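Local coordinates for conserved protein (Methanothermobacter thermautotrophicus, PDB 1I36) that is of unknown function but binds NADP through an N-terminal Rossmann domain and resembles 3-hydroxyacid dehydrogenases, so is probably an oxidoreductase, at residues V11-A16 with I38-T43; N89-T94 with L230-D235; E175-A180 with D188-L193. The protein carries 1 engineered substitution. All coordinates share one frame; numbering follows the deposited sequence.

From the N terminus, interaction 1 closes first: it spans 21 residues and joins helix 10-21 to helix 35-44 in the Rossmann domain, beside the NADP. Interaction 2 opens only afterwards. Its loop of 135 residues returns from the C-terminal end of helix 216-231 to the start of helix 92-101, tying the helical C-terminal region to the nucleotide-binding domain. Interaction 3 is nested inside that loop and joins the end of long helix 154-182 to helix 186-194. Interactions 1 and 2 both touch NADP, with nearest atoms about 8 Å apart. Interactions 2 and 3, nearest atoms about 17 Å apart, both meet the second subunit.

Interaction 1 of 3, residues V11-A16 with I38-T43; sequences VAQTLA and IERART. With NAP (NADP nicotinamide-adenine-dinucleotide phosphate), chain C.
The guanidinium of Arg40 meets the amide of Gln13 at its edge: Gln13 OE1 lies practically in the guanidinium plane, while the amide is turned 75° against it. O2A of the NADP pyrophosphate lies oblique to the same guanidinium, 4.4 Å from Arg40 NH2, too far for a hydrogen bond. Within 38-43, Ile38 CG2 sits over the centre of one face of the Arg42 guanidinium, which is salt-bridged to Glu48. The bond that joins the segments runs from Arg40 NH1 to Gln13 OE1, 2.7 Å long, nearly in line with the amide C=O but bent to 132° at the hydrogen. Gln13 gets there with CG anti to the backbone N (chi1 179°) and the chain extended, crossing the stretched Arg40 at about a right angle. Beyond it, Gln13 NE2 comes 4.3 Å from Thr43 CG2, and Thr43 OG1 is held on Glu39 O at 2.9 Å. The two helices follow strands 2-6 and 25-28 of the Rossmann fold, and Ala12 probably closes the GxGxxA fingerprint of such folds. At the strand-to-helix turn after strand 2-6, Val11 N gives a nearly straight 2.8 Å bond to NADP O2N, and Val11 CG2 lies 3.4 Å from C2N of the nicotinamide. A leucine in place of Arg40 would probably leave Gln13 OE1 without its donor and remove a positive charge from the neighbourhood of the pyrophosphate. Arg33, Ser34 and Thr37, just ahead of 38-43, supply further hydrogen bonds to the cofactor.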
loop_
_atom_site.group_PDB
_atom_site.type_symbol
_atom_site.label_atom_id
_atom_site.label_comp_id
_atom_site.label_asym_id
_atom_site.label_seq_id
_atom_site.Cartn_x
_atom_site.Cartn_y
_atom_site.Cartn_z
ATOM N N VAL A 11 -16.027 -5.070 -25.219
ATOM C CA VAL A 11 -15.215 -3.865 -25.439
ATOM C C VAL A 11 -15.568 -3.187 -26.759
ATOM O O VAL A 11 -15.894 -2.001 -26.785
ATOM C CB VAL A 11 -13.732 -4.201 -25.430
ATOM C CG1 VAL A 11 -12.903 -2.997 -25.888
ATOM C CG2 VAL A 11 -13.353 -4.635 -24.023
ATOM N N ALA A 12 -15.521 -3.948 -27.850
ATOM C CA ALA A 12 -15.829 -3.418 -29.175
ATOM C C ALA A 12 -17.224 -2.787 -29.228
ATOM O O ALA A 12 -17.406 -1.712 -29.800
ATOM C CB ALA A 12 -15.723 -4.540 -30.232
ATOM N N GLN A 13 -18.214 -3.467 -28.651
ATOM C CA GLN A 13 -19.583 -2.936 -28.651
ATOM C C GLN A 13 -19.644 -1.572 -27.977
ATOM O O GLN A 13 -20.224 -0.638 -28.507
ATOM C CB GLN A 13 -20.542 -3.879 -27.931
ATOM C CG GLN A 13 -22.005 -3.361 -27.886
ATOM C CD GLN A 13 -22.982 -4.313 -27.173
ATOM O OE1 GLN A 13 -22.569 -5.213 -26.429
ATOM N NE2 GLN A 13 -24.290 -4.081 -27.365
ATOM N N THR A 14 -19.078 -1.493 -26.781
ATOM C CA THR A 14 -19.062 -0.267 -26.001
ATOM C C THR A 14 -18.441 0.901 -26.765
ATOM O O THR A 14 -19.053 1.967 -26.876
ATOM C CB THR A 14 -18.317 -0.504 -24.677
ATOM O OG1 THR A 14 -18.953 -1.575 -23.977
ATOM C CG2 THR A 14 -18.335 0.727 -23.815
ATOM N N LEU A 15 -17.228 0.699 -27.283
ATOM C CA LEU A 15 -16.516 1.729 -28.047
ATOM C C LEU A 15 -17.188 2.025 -29.379
ATOM O O LEU A 15 -17.325 3.181 -29.747
ATOM C CB LEU A 15 -15.061 1.287 -28.320
ATOM C CG LEU A 15 -14.203 1.013 -27.074
ATOM C CD1 LEU A 15 -12.799 0.538 -27.470
ATOM C CD2 LEU A 15 -14.128 2.270 -26.232
ATOM N N ALA A 16 -17.577 0.991 -30.122
ATOM C CA ALA A 16 -18.226 1.201 -31.411
ATOM C C ALA A 16 -19.524 2.004 -31.269
ATOM O O ALA A 16 -19.789 2.908 -32.053
ATOM C CB ALA A 16 -18.497 -0.122 -32.093
ATOM N N ILE A 38 -22.676 -11.623 -33.523
ATOM C CA ILE A 38 -23.462 -11.124 -34.653
ATOM C C ILE A 38 -24.584 -10.252 -34.090
ATOM O O ILE A 38 -24.907 -9.199 -34.640
ATOM C CB ILE A 38 -24.056 -12.298 -35.513
ATOM C CG1 ILE A 38 -22.923 -13.087 -36.177
ATOM C CG2 ILE A 38 -24.972 -11.756 -36.602
ATOM C CD1 ILE A 38 -23.365 -14.375 -36.871
ATOM N N GLU A 39 -25.103 -10.654 -32.938
ATOM C CA GLU A 39 -26.181 -9.919 -32.287
ATOM C C GLU A 39 -25.700 -8.562 -31.752
ATOM O O GLU A 39 -26.387 -7.556 -31.922
ATOM C CB GLU A 39 -26.803 -10.773 -31.181
ATOM C CG GLU A 39 -28.068 -10.205 -30.555
ATOM C CD GLU A 39 -29.166 -9.875 -31.580
ATOM O OE1 GLU A 39 -29.255 -10.559 -32.638
ATOM O OE2 GLU A 39 -29.939 -8.920 -31.318
ATOM N N ARG A 40 -24.526 -8.524 -31.117
ATOM C CA ARG A 40 -24.004 -7.256 -30.612
ATOM C C ARG A 40 -23.795 -6.296 -31.785
ATOM O O ARG A 40 -24.162 -5.119 -31.712
ATOM C CB ARG A 40 -22.664 -7.453 -29.915
ATOM C CG ARG A 40 -22.674 -8.213 -28.623
ATOM C CD ARG A 40 -21.199 -8.354 -28.239
ATOM N NE ARG A 40 -20.957 -9.177 -27.067
ATOM C CZ ARG A 40 -21.186 -8.784 -25.822
ATOM N NH1 ARG A 40 -21.667 -7.572 -25.586
ATOM N NH2 ARG A 40 -20.940 -9.606 -24.814
ATOM N N ALA A 41 -23.218 -6.824 -32.863
ATOM C CA ALA A 41 -22.929 -6.058 -34.065
ATOM C C ALA A 41 -24.180 -5.424 -34.679
ATOM O O ALA A 41 -24.162 -4.268 -35.099
ATOM C CB ALA A 41 -22.240 -6.947 -35.099
ATOM N N ARG A 42 -25.264 -6.189 -34.733
ATOM C CA ARG A 42 -26.506 -5.691 -35.309
ATOM C C ARG A 42 -27.271 -4.763 -34.365
ATOM O O ARG A 42 -28.016 -3.898 -34.830
ATOM C CB ARG A 42 -27.352 -6.862 -35.834
ATOM C CG ARG A 42 -26.597 -7.604 -36.925
ATOM C CD ARG A 42 -27.403 -8.639 -37.677
ATOM N NE ARG A 42 -26.607 -9.127 -38.802
ATOM C CZ ARG A 42 -26.690 -10.345 -39.329
ATOM N NH1 ARG A 42 -27.551 -11.232 -38.848
ATOM N NH2 ARG A 42 -25.859 -10.693 -40.302
ATOM N N THR A 43 -27.073 -4.931 -33.054
ATOM C CA THR A 43 -27.706 -4.061 -32.058
ATOM C C THR A 43 -27.083 -2.658 -32.197
ATOM O O THR A 43 -27.777 -1.636 -32.093
ATOM C CB THR A 43 -27.455 -4.561 -30.615
ATOM O OG1 THR A 43 -28.146 -5.796 -30.412
ATOM C CG2 THR A 43 -27.961 -3.546 -29.587
HETATM P PA NAP C . -15.658 -10.851 -25.435
HETATM O O1A NAP C . -14.720 -11.864 -24.986
HETATM O O2A NAP C . -16.500 -9.862 -24.792
HETATM O O5B NAP C . -15.315 -10.380 -27.000
HETATM C C5B NAP C . -14.162 -10.845 -27.919
HETATM C C4B NAP C . -14.964 -11.122 -29.103
HETATM O O4B NAP C . -13.709 -11.503 -30.053
HETATM C C3B NAP C . -15.431 -12.200 -29.494
HETATM O O3B NAP C . -16.536 -11.418 -29.676
HETATM C C2B NAP C . -15.327 -13.231 -30.548
HETATM O O2B NAP C . -16.074 -13.648 -31.472
HETATM C C1B NAP C . -14.165 -12.561 -30.974
HETATM N N9A NAP C . -13.084 -13.503 -31.331
HETATM C C8A NAP C . -12.481 -14.640 -30.786
HETATM N N7A NAP C . -11.573 -15.143 -31.593
HETATM C C5A NAP C . -11.561 -14.323 -32.705
HETATM C C6A NAP C . -10.807 -14.334 -33.924
HETATM N N6A NAP C . -9.894 -15.273 -34.182
HETATM N N1A NAP C . -11.052 -13.333 -34.853
HETATM C C2A NAP C . -11.986 -12.369 -34.611
HETATM N N3A NAP C . -12.735 -12.300 -33.492
HETATM C C4A NAP C . -12.465 -13.314 -32.566
HETATM O O3 NAP C . -14.352 -9.979 -24.871
HETATM P PN NAP C . -14.130 -8.385 -24.324
HETATM O O1N NAP C . -14.613 -8.297 -22.905
HETATM O O2N NAP C . -14.805 -7.589 -25.356
HETATM O O5D NAP C . -12.606 -7.959 -24.361
HETATM C C5D NAP C . -11.861 -7.905 -25.604
HETATM C C4D NAP C . -10.393 -7.712 -25.269
HETATM O O4D NAP C . -10.068 -6.562 -24.431
HETATM C C3D NAP C . -9.742 -8.906 -24.527
HETATM O O3D NAP C . -8.382 -9.241 -24.950
HETATM C C2D NAP C . -9.766 -8.538 -23.082
HETATM O O2D NAP C . -8.785 -9.185 -22.324
HETATM C C1D NAP C . -9.613 -7.002 -23.147
HETATM N N1N NAP C . -10.189 -6.286 -21.997
HETATM C C2N NAP C . -11.556 -6.399 -21.707
HETATM C C3N NAP C . -12.017 -5.650 -20.573
HETATM C C7N NAP C . -13.412 -5.671 -20.161
HETATM O O7N NAP C . -13.797 -5.008 -19.180
HETATM N N7N NAP C . -14.343 -6.402 -20.827
HETATM C C4N NAP C . -11.101 -4.865 -19.839
HETATM C C5N NAP C . -9.784 -4.776 -20.138
HETATM C C6N NAP C . -9.328 -5.484 -21.219
HETATM P P2B NAP C . -16.950 -14.988 -31.023
HETATM O O1X NAP C . -18.021 -14.594 -30.047
HETATM O O2X NAP C . -17.455 -15.373 -32.313
HETATM O O3X NAP C . -16.013 -15.882 -30.374
#

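Interaction 2 of 3, residues N89-T94 with L230-D235; sequences NISPET and LAEVID. With NAP (NADP nicotinamide-adenine-dinucleotide phosphate), chain C.
A helix N-terminus is the site of this contact: Ser91 occupies the N-cap of helix 92-101, and the carboxylate of Glu232 reaches across to it. Ser91 OG donates to Glu232 OE2 over 2.6 Å, meeting the syn lone pair of that oxygen. In turn the same OG accepts from Thr94 N at 3.1 Å, the capping bond proper. Its chi1 of 77° puts OG between the backbone N and the carbonyl carbon, where both partners can be served. The other carboxylate oxygen, Glu232 OE1, takes the amide of Glu93 N at 3.0 Å, on the syn side but 35° out of the carboxylate plane. One carboxylate thus grips the helix start twice, and the helix end would be expected to favour its negative form. Helix 92-101 follows strand 83-86 of the Rossmann domain, whereas Glu232 lies at the C-terminal end of helix 216-231 in the C-terminal helical region, so the two bonds bridge the domains. Pro92 CD packs 3.6 Å from Glu232 OE1, and Met229 touches Ser91 and Pro92 from helix 216-231. The Glu93 carboxylate leads off to a salt bridge with Arg96. At the other end of 89-94, Asn89 N makes weak, long bonds to the nicotinamide ribose of NADP, 3.4 Å to O2D and 3.3 Å to O3D. Asn89 ND2 bonds Glu225 OE1, and Val233 O accepts from Arg182 of the second subunit.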
loop_
_atom_site.group_PDB
_atom_site.type_symbol
_atom_site.label_atom_id
_atom_site.label_comp_id
_atom_site.label_asym_id
_atom_site.label_seq_id
_atom_site.Cartn_x
_atom_site.Cartn_y
_atom_site.Cartn_z
ATOM N N ASN A 89 -5.811 -7.963 -23.302
ATOM C CA ASN A 89 -5.074 -8.124 -22.052
ATOM C C ASN A 89 -3.979 -9.149 -22.238
ATOM O O ASN A 89 -4.168 -10.320 -21.939
ATOM C CB ASN A 89 -5.995 -8.541 -20.893
ATOM C CG ASN A 89 -5.248 -8.633 -19.565
ATOM O OD1 ASN A 89 -4.287 -7.884 -19.320
ATOM N ND2 ASN A 89 -5.657 -9.586 -18.718
ATOM N N ILE A 90 -2.852 -8.704 -22.815
ATOM C CA ILE A 90 -1.687 -9.537 -23.039
ATOM C C ILE A 90 -0.470 -8.867 -22.401
ATOM O O ILE A 90 -0.468 -7.673 -22.134
ATOM C CB ILE A 90 -1.427 -9.802 -24.558
ATOM C CG1 ILE A 90 -1.490 -8.485 -25.370
ATOM C CG2 ILE A 90 -2.475 -10.792 -25.083
ATOM C CD1 ILE A 90 -1.076 -8.653 -26.868
ATOM N N SER A 91 0.572 -9.642 -22.168
ATOM C CA SER A 91 1.764 -9.110 -21.515
ATOM C C SER A 91 2.470 -8.082 -22.375
ATOM O O SER A 91 2.346 -8.103 -23.626
ATOM C CB SER A 91 2.727 -10.248 -21.184
ATOM O OG SER A 91 3.431 -10.696 -22.354
ATOM N N PRO A 92 3.268 -7.204 -21.736
ATOM C CA PRO A 92 3.980 -6.187 -22.517
ATOM C C PRO A 92 4.853 -6.801 -23.606
ATOM O O PRO A 92 4.928 -6.256 -24.693
ATOM C CB PRO A 92 4.810 -5.465 -21.466
ATOM C CG PRO A 92 3.845 -5.424 -20.267
ATOM C CD PRO A 92 3.302 -6.888 -20.282
ATOM N N GLU A 93 5.483 -7.940 -23.331
ATOM C CA GLU A 93 6.334 -8.566 -24.364
ATOM C C GLU A 93 5.463 -9.122 -25.503
ATOM O O GLU A 93 5.850 -9.036 -26.663
ATOM C CB GLU A 93 7.255 -9.651 -23.804
ATOM C CG GLU A 93 8.352 -10.124 -24.781
ATOM C CD GLU A 93 9.274 -8.992 -25.307
ATOM O OE1 GLU A 93 9.597 -8.985 -26.495
ATOM O OE2 GLU A 93 9.710 -8.121 -24.548
ATOM N N THR A 94 4.276 -9.643 -25.184
ATOM C CA THR A 94 3.366 -10.143 -26.231
ATOM C C THR A 94 2.923 -8.974 -27.130
ATOM O O THR A 94 2.801 -9.124 -28.371
ATOM C CB THR A 94 2.153 -10.891 -25.599
ATOM O OG1 THR A 94 2.653 -11.835 -24.664
ATOM C CG2 THR A 94 1.367 -11.696 -26.664
ATOM N N LEU A 230 5.501 -9.198 -14.596
ATOM C CA LEU A 230 6.622 -8.633 -13.876
ATOM C C LEU A 230 7.911 -9.396 -14.189
ATOM O O LEU A 230 8.986 -8.802 -14.230
ATOM C CB LEU A 230 6.380 -8.682 -12.363
ATOM C CG LEU A 230 5.640 -7.531 -11.712
ATOM C CD1 LEU A 230 5.567 -7.828 -10.199
ATOM C CD2 LEU A 230 6.420 -6.205 -11.986
ATOM N N ALA A 231 7.801 -10.705 -14.395
ATOM C CA ALA A 231 8.965 -11.550 -14.717
ATOM C C ALA A 231 9.670 -11.227 -16.050
ATOM O O ALA A 231 10.812 -11.622 -16.260
ATOM C CB ALA A 231 8.574 -13.035 -14.681
ATOM N N GLU A 232 8.973 -10.545 -16.954
ATOM C CA GLU A 232 9.549 -10.158 -18.232
ATOM C C GLU A 232 10.529 -9.016 -17.998
ATOM O O GLU A 232 11.430 -8.788 -18.802
ATOM C CB GLU A 232 8.437 -9.681 -19.195
ATOM C CG GLU A 232 7.454 -10.793 -19.583
ATOM C CD GLU A 232 6.318 -10.371 -20.514
ATOM O OE1 GLU A 232 6.047 -9.149 -20.680
ATOM O OE2 GLU A 232 5.684 -11.291 -21.103
ATOM N N VAL A 233 10.376 -8.303 -16.878
ATOM C CA VAL A 233 11.251 -7.164 -16.604
ATOM C C VAL A 233 12.215 -7.302 -15.415
ATOM O O VAL A 233 13.350 -6.810 -15.473
ATOM C CB VAL A 233 10.387 -5.849 -16.536
ATOM C CG1 VAL A 233 9.216 -6.037 -15.663
ATOM C CG2 VAL A 233 11.190 -4.677 -16.062
ATOM N N ILE A 234 11.776 -7.944 -14.331
ATOM C CA ILE A 234 12.633 -8.125 -13.139
ATOM C C ILE A 234 12.477 -9.558 -12.590
ATOM O O ILE A 234 11.828 -10.394 -13.207
ATOM C CB ILE A 234 12.215 -7.142 -11.988
ATOM C CG1 ILE A 234 10.768 -7.406 -11.562
ATOM C CG2 ILE A 234 12.281 -5.698 -12.453
ATOM C CD1 ILE A 234 10.326 -6.696 -10.238
ATOM N N ASP A 235 13.112 -9.840 -11.451
ATOM C CA ASP A 235 12.962 -11.142 -10.761
ATOM C C ASP A 235 12.073 -10.742 -9.574
ATOM O O ASP A 235 12.571 -10.328 -8.524
ATOM C CB ASP A 235 14.318 -11.673 -10.275
ATOM C CG ASP A 235 15.233 -12.090 -11.438
ATOM O OD1 ASP A 235 14.709 -12.388 -12.531
ATOM O OD2 ASP A 235 16.476 -12.103 -11.270
HETATM P PA NAP C . -15.658 -10.851 -25.435
HETATM O O1A NAP C . -14.720 -11.864 -24.986
HETATM O O2A NAP C . -16.500 -9.862 -24.792
HETATM O O5B NAP C . -15.315 -10.380 -27.000
HETATM C C5B NAP C . -14.162 -10.845 -27.919
HETATM C C4B NAP C . -14.964 -11.122 -29.103
HETATM O O4B NAP C . -13.709 -11.503 -30.053
HETATM C C3B NAP C . -15.431 -12.200 -29.494
HETATM O O3B NAP C . -16.536 -11.418 -29.676
HETATM C C2B NAP C . -15.327 -13.231 -30.548
HETATM O O2B NAP C . -16.074 -13.648 -31.472
HETATM C C1B NAP C . -14.165 -12.561 -30.974
HETATM N N9A NAP C . -13.084 -13.503 -31.331
HETATM C C8A NAP C . -12.481 -14.640 -30.786
HETATM N N7A NAP C . -11.573 -15.143 -31.593
HETATM C C5A NAP C . -11.561 -14.323 -32.705
HETATM C C6A NAP C . -10.807 -14.334 -33.924
HETATM N N6A NAP C . -9.894 -15.273 -34.182
HETATM N N1A NAP C . -11.052 -13.333 -34.853
HETATM C C2A NAP C . -11.986 -12.369 -34.611
HETATM N N3A NAP C . -12.735 -12.300 -33.492
HETATM C C4A NAP C . -12.465 -13.314 -32.566
HETATM O O3 NAP C . -14.352 -9.979 -24.871
HETATM P PN NAP C . -14.130 -8.385 -24.324
HETATM O O1N NAP C . -14.613 -8.297 -22.905
HETATM O O2N NAP C . -14.805 -7.589 -25.356
HETATM O O5D NAP C . -12.606 -7.959 -24.361
HETATM C C5D NAP C . -11.861 -7.905 -25.604
HETATM C C4D NAP C . -10.393 -7.712 -25.269
HETATM O O4D NAP C . -10.068 -6.562 -24.431
HETATM C C3D NAP C . -9.742 -8.906 -24.527
HETATM O O3D NAP C . -8.382 -9.241 -24.950
HETATM C C2D NAP C . -9.766 -8.538 -23.082
HETATM O O2D NAP C . -8.785 -9.185 -22.324
HETATM C C1D NAP C . -9.613 -7.002 -23.147
HETATM N N1N NAP C . -10.189 -6.286 -21.997
HETATM C C2N NAP C . -11.556 -6.399 -21.707
HETATM C C3N NAP C . -12.017 -5.650 -20.573
HETATM C C7N NAP C . -13.412 -5.671 -20.161
HETATM O O7N NAP C . -13.797 -5.008 -19.180
HETATM N N7N NAP C . -14.343 -6.402 -20.827
HETATM C C4N NAP C . -11.101 -4.865 -19.839
HETATM C C5N NAP C . -9.784 -4.776 -20.138
HETATM C C6N NAP C . -9.328 -5.484 -21.219
HETATM P P2B NAP C . -16.950 -14.988 -31.023
HETATM O O1X NAP C . -18.021 -14.594 -30.047
HETATM O O2X NAP C . -17.455 -15.373 -32.313
HETATM O O3X NAP C . -16.013 -15.882 -30.374
#

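Interaction 3 of 3, residues E175-A180 with D188-L193; sequences ETLTAA and DVLEML
This is a buried, wholly apolar helix-helix contact in the C-terminal helical region, where the chain turns back on itself after long helix 154-182. With helix 186-194 the end of that helix forms a helical hairpin. The segment axes run at 137° to each other, far from strictly antiparallel, and come no closer than 10.5 Å, so side chains rather than backbones do the touching. The backbones draw together nearest the turn, at Ala180 and Val189. Val189 is turned toward the first helix, with CG1 anti to its own backbone nitrogen (chi1 175°), and its two methyls part company: CG2 rests 3.8 Å from Ala180 CB, while CG1 lies 4.2 Å from Thr176 CG2. Thr176 thus offers its methyl to the interface and keeps its hydroxyl for the carbonyl oxygen of Leu172, one turn back in its own helix. Other sides of both helices face the second subunit of the dimer: Glu175 accepts from Val237 N and Met238 N of that chain, and Asp188 and Glu191 both pair with its Arg148. Leu177 CD2 also reaches Val189 CG1, at 4.2 Å; beside it the side chains of Leu177 and Leu190 cross at about a right angle. Leu177 CD2 lies against Leu190 CG at 3.9 Å, and the other methyl of the fork, Leu177 CD1, meets Leu190 CD2 at 4.0 Å.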
loop_
_atom_site.group_PDB
_atom_site.type_symbol
_atom_site.label_atom_id
_atom_site.label_comp_id
_atom_site.label_asym_id
_atom_site.label_seq_id
_atom_site.Cartn_x
_atom_site.Cartn_y
_atom_site.Cartn_z
ATOM N N GLU A 175 -4.068 -9.300 5.446
ATOM C CA GLU A 175 -3.288 -10.003 6.442
ATOM C C GLU A 175 -3.137 -9.180 7.737
ATOM O O GLU A 175 -3.277 -9.726 8.842
ATOM C CB GLU A 175 -1.923 -10.417 5.898
ATOM C CG GLU A 175 -1.040 -11.066 6.965
ATOM C CD GLU A 175 0.084 -11.893 6.405
ATOM O OE1 GLU A 175 1.180 -11.354 6.170
ATOM O OE2 GLU A 175 -0.121 -13.108 6.223
ATOM N N THR A 176 -2.859 -7.889 7.598
ATOM C CA THR A 176 -2.706 -7.001 8.757
ATOM C C THR A 176 -3.994 -6.953 9.594
ATOM O O THR A 176 -3.941 -7.092 10.822
ATOM C CB THR A 176 -2.329 -5.575 8.322
ATOM O OG1 THR A 176 -1.027 -5.601 7.753
ATOM C CG2 THR A 176 -2.311 -4.600 9.518
ATOM N N LEU A 177 -5.145 -6.823 8.929
ATOM C CA LEU A 177 -6.430 -6.744 9.622
ATOM C C LEU A 177 -6.938 -8.069 10.188
ATOM O O LEU A 177 -7.676 -8.088 11.180
ATOM C CB LEU A 177 -7.479 -6.095 8.745
ATOM C CG LEU A 177 -7.196 -4.636 8.410
ATOM C CD1 LEU A 177 -8.308 -4.093 7.534
ATOM C CD2 LEU A 177 -7.070 -3.815 9.691
ATOM N N THR A 178 -6.560 -9.172 9.556
ATOM C CA THR A 178 -6.954 -10.478 10.038
ATOM C C THR A 178 -6.193 -10.741 11.347
ATOM O O THR A 178 -6.759 -11.276 12.291
ATOM C CB THR A 178 -6.690 -11.577 8.984
ATOM O OG1 THR A 178 -7.545 -11.343 7.857
ATOM C CG2 THR A 178 -7.010 -12.956 9.559
ATOM N N ALA A 179 -4.925 -10.341 11.415
ATOM C CA ALA A 179 -4.172 -10.519 12.639
ATOM C C ALA A 179 -4.783 -9.587 13.693
ATOM O O ALA A 179 -4.992 -10.006 14.823
ATOM C CB ALA A 179 -2.708 -10.189 12.420
ATOM N N ALA A 180 -5.077 -8.333 13.313
ATOM C CA ALA A 180 -5.675 -7.344 14.214
ATOM C C ALA A 180 -6.994 -7.843 14.778
ATOM O O ALA A 180 -7.324 -7.613 15.953
ATOM C CB ALA A 180 -5.909 -6.004 13.477
ATOM N N ASP A 188 -9.054 -0.269 15.814
ATOM C CA ASP A 188 -7.966 0.586 16.296
ATOM C C ASP A 188 -6.898 0.689 15.210
ATOM O O ASP A 188 -6.379 1.763 14.931
ATOM C CB ASP A 188 -7.352 0.023 17.593
ATOM C CG ASP A 188 -8.316 0.075 18.773
ATOM O OD1 ASP A 188 -8.984 1.100 18.967
ATOM O OD2 ASP A 188 -8.399 -0.912 19.515
ATOM N N VAL A 189 -6.541 -0.443 14.615
ATOM C CA VAL A 189 -5.543 -0.391 13.562
ATOM C C VAL A 189 -6.065 0.471 12.410
ATOM O O VAL A 189 -5.352 1.340 11.912
ATOM C CB VAL A 189 -5.159 -1.788 13.082
ATOM C CG1 VAL A 189 -4.179 -1.690 11.882
ATOM C CG2 VAL A 189 -4.475 -2.551 14.258
ATOM N N LEU A 190 -7.317 0.269 12.007
ATOM C CA LEU A 190 -7.875 1.081 10.914
ATOM C C LEU A 190 -7.835 2.573 11.216
ATOM O O LEU A 190 -7.434 3.381 10.371
ATOM C CB LEU A 190 -9.307 0.656 10.620
ATOM C CG LEU A 190 -9.383 -0.616 9.801
ATOM C CD1 LEU A 190 -10.778 -1.245 9.869
ATOM C CD2 LEU A 190 -9.005 -0.243 8.360
ATOM N N GLU A 191 -8.191 2.950 12.443
ATOM C CA GLU A 191 -8.163 4.370 12.811
ATOM C C GLU A 191 -6.762 4.911 12.869
ATOM O O GLU A 191 -6.525 6.084 12.535
ATOM C CB GLU A 191 -8.852 4.617 14.150
ATOM C CG GLU A 191 -10.369 4.448 14.106
ATOM C CD GLU A 191 -11.010 4.709 15.464
ATOM O OE1 GLU A 191 -10.524 5.622 16.172
ATOM O OE2 GLU A 191 -11.983 4.002 15.818
ATOM N N MET A 192 -5.817 4.081 13.306
ATOM C CA MET A 192 -4.435 4.543 13.369
ATOM C C MET A 192 -3.927 4.724 11.957
ATOM O O MET A 192 -3.203 5.668 11.693
ATOM C CB MET A 192 -3.532 3.600 14.178
ATOM C CG MET A 192 -3.704 3.749 15.694
ATOM S SD MET A 192 -3.746 5.482 16.327
ATOM C CE MET A 192 -5.416 5.618 16.564
ATOM N N LEU A 193 -4.321 3.839 11.042
ATOM C CA LEU A 193 -3.901 3.983 9.633
ATOM C C LEU A 193 -4.455 5.255 8.971
ATOM O O LEU A 193 -3.753 5.926 8.218
ATOM C CB LEU A 193 -4.284 2.755 8.816
ATOM C CG LEU A 193 -3.420 1.515 9.059
ATOM C CD1 LEU A 193 -4.105 0.310 8.480
ATOM C CD2 LEU A 193 -2.022 1.697 8.475
#